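Adenylosuccinate lyase (Francisella tularensis subsp. tularensis, PDB 5HW2) probably catalyses the cleavage of adenylosuccinate to AMP and fumarate, and of the related imidazole succinocarboxamide nucleotide, in purine biosynthesis. Local coordinates at residues F90-S95 / V178-A183. Numbering follows the deposited sequence.
Sequences FGVTSS and VQFSGA. With K (potassium ion), chain M; FUM (fumaric acid), chain N.
Thr93 and Gly182 meet where two loops of the fumarate lyase fold come together beside a potassium ion and a bound fumarate: 90-95 leads into helix 94-130, whereas the loop before helix 192-202 contributes 178-183. The end-to-end directions of 91-95 and 179-183 differ by 106°. Thr93 divides its branches between ligand and loop. With chi1 at -164°, OG1 lies anti to the backbone N and faces the fumarate, while CG2 is turned to the other loop, 3.2 Å from Gly182 O. The hydroxyl donates a hydrogen bond of 2.7 Å from Thr93 OG1 to fumarate O, and Ser94 OG adds a weak one to the same oxygen, whose modelled position is less certain. Both residues are observed fumarate-binding residues, and the side chain of Ser94 also touches His67, another residue of the site.

Three atoms of 178-183 bind the metal. Ser181 OG and Gly182 O each bind potassium at 2.7 Å, and Gln179 OE1 at a longer 3.0 Å; Asp96 OD1, Thr211 O and Gln212 O complete the six protein ligands. Thus Asp96, one residue past 90-95, ties the start of helix 94-130 to the same ion. Gly182 takes a positive-phi conformation that suits a residue without a side chain. On the apolar flank, Val92 CG1 approaches the Phe180 ring obliquely at CD1, 4.4 Å away, and helix 16-33 packs on both residues through Ile30. The Gln179 amide is used from both ends: OE1 serves potassium and Ser210 OG, whereas NE2 reaches across to Ser95 O in a weak 3.4 Å hydrogen bond, bent to 138° at the hydrogen.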
loop_
_atom_site.group_PDB
_atom_site.type_symbol
_atom_site.label_atom_id
_atom_site.label_comp_id
_atom_site.label_asym_id
_atom_site.label_seq_id
_atom_site.Cartn_x
_atom_site.Cartn_y
_atom_site.Cartn_z
ATOM N N PHE C 90 22.873 -20.019 27.571
ATOM C CA PHE C 90 22.695 -19.685 28.978
ATOM C C PHE C 90 22.460 -18.189 29.145
ATOM O O PHE C 90 23.225 -17.369 28.626
ATOM C CB PHE C 90 23.916 -20.120 29.790
ATOM C CG PHE C 90 23.875 -19.690 31.228
ATOM C CD1 PHE C 90 23.148 -20.411 32.159
ATOM C CD2 PHE C 90 24.567 -18.567 31.650
ATOM C CE1 PHE C 90 23.108 -20.020 33.483
ATOM C CE2 PHE C 90 24.532 -18.169 32.974
ATOM C CZ PHE C 90 23.800 -18.897 33.891
ATOM N N GLY C 91 21.404 -17.838 29.875
ATOM C CA GLY C 91 21.129 -16.452 30.202
ATOM C C GLY C 91 20.444 -15.671 29.100
ATOM O O GLY C 91 19.671 -14.748 29.376
ATOM N N VAL C 92 20.719 -16.027 27.847
ATOM C CA VAL C 92 20.149 -15.303 26.720
ATOM C C VAL C 92 18.711 -15.750 26.487
ATOM O O VAL C 92 18.281 -16.824 26.915
ATOM C CB VAL C 92 21.000 -15.494 25.450
ATOM C CG1 VAL C 92 22.456 -15.164 25.726
ATOM C CG2 VAL C 92 20.857 -16.915 24.926
ATOM N N THR C 93 17.957 -14.902 25.799
ATOM C CA THR C 93 16.644 -15.262 25.293
ATOM C C THR C 93 16.767 -15.699 23.839
ATOM O O THR C 93 17.776 -15.444 23.175
ATOM C CB THR C 93 15.661 -14.093 25.417
ATOM O OG1 THR C 93 14.321 -14.578 25.272
ATOM C CG2 THR C 93 15.931 -13.054 24.343
ATOM N N SER C 94 15.729 -16.383 23.352
ATOM C CA SER C 94 15.751 -16.875 21.978
ATOM C C SER C 94 15.961 -15.737 20.988
ATOM O O SER C 94 16.724 -15.873 20.025
ATOM C CB SER C 94 14.456 -17.625 21.664
ATOM O OG SER C 94 14.327 -18.782 22.473
ATOM N N SER C 95 15.304 -14.598 21.218
ATOM C CA SER C 95 15.416 -13.475 20.295
ATOM C C SER C 95 16.777 -12.796 20.364
ATOM O O SER C 95 17.135 -12.063 19.437
ATOM C CB SER C 95 14.308 -12.462 20.574
ATOM O OG SER C 95 13.039 -13.093 20.570
ATOM N N VAL C 178 23.018 -5.412 17.558
ATOM C CA VAL C 178 22.877 -6.734 18.156
ATOM C C VAL C 178 22.440 -6.535 19.602
ATOM O O VAL C 178 22.507 -5.432 20.147
ATOM C CB VAL C 178 24.177 -7.560 18.088
ATOM C CG1 VAL C 178 24.470 -7.979 16.653
ATOM C CG2 VAL C 178 25.336 -6.768 18.667
ATOM N N GLN C 179 21.985 -7.618 20.225
ATOM C CA GLN C 179 21.484 -7.519 21.588
ATOM C C GLN C 179 21.723 -8.823 22.332
ATOM O O GLN C 179 21.735 -9.906 21.740
ATOM C CB GLN C 179 19.991 -7.176 21.617
ATOM C CG GLN C 179 19.102 -8.264 21.046
ATOM C CD GLN C 179 17.757 -8.343 21.736
ATOM O OE1 GLN C 179 17.544 -7.729 22.781
ATOM N NE2 GLN C 179 16.840 -9.108 21.155
ATOM N N PHE C 180 21.919 -8.694 23.650
ATOM C CA PHE C 180 21.936 -9.798 24.611
ATOM C C PHE C 180 21.377 -9.219 25.914
ATOM O O PHE C 180 22.109 -8.864 26.842
ATOM C CB PHE C 180 23.330 -10.392 24.816
ATOM C CG PHE C 180 24.013 -10.805 23.543
ATOM C CD1 PHE C 180 23.687 -12.000 22.918
ATOM C CD2 PHE C 180 24.997 -10.008 22.981
ATOM C CE1 PHE C 180 24.320 -12.383 21.748
ATOM C CE2 PHE C 180 25.635 -10.385 21.814
ATOM C CZ PHE C 180 25.297 -11.575 21.196
ATOM N N SER C 181 20.049 -9.111 25.977
ATOM C CA SER C 181 19.391 -8.394 27.062
ATOM C C SER C 181 18.474 -9.255 27.919
ATOM O O SER C 181 17.870 -8.732 28.863
ATOM C CB SER C 181 18.593 -7.208 26.502
ATOM O OG SER C 181 17.464 -7.647 25.771
ATOM N N GLY C 182 18.353 -10.546 27.639
ATOM C CA GLY C 182 17.507 -11.402 28.447
ATOM C C GLY C 182 16.079 -11.442 27.939
ATOM O O GLY C 182 15.777 -11.054 26.809
ATOM N N ALA C 183 15.182 -11.908 28.809
ATOM C CA ALA C 183 13.800 -12.173 28.419
ATOM C C ALA C 183 13.096 -10.929 27.890
ATOM O O ALA C 183 12.666 -10.904 26.734
ATOM C CB ALA C 183 13.020 -12.761 29.596
HETATM K K K M . 15.971 -9.555 24.542
HETATM O OXT FUM N . 13.791 -18.924 26.170
HETATM C C FUM N . 13.453 -18.077 25.317
HETATM O O FUM N . 14.254 -17.240 24.862
HETATM C C4 FUM N . 12.062 -18.042 24.845
HETATM C C5 FUM N . 11.075 -17.917 25.723
HETATM C C6 FUM N . 9.689 -17.886 25.233
HETATM O O7 FUM N . 8.882 -17.087 25.755
HETATM O O8 FUM N . 9.361 -18.669 24.316
#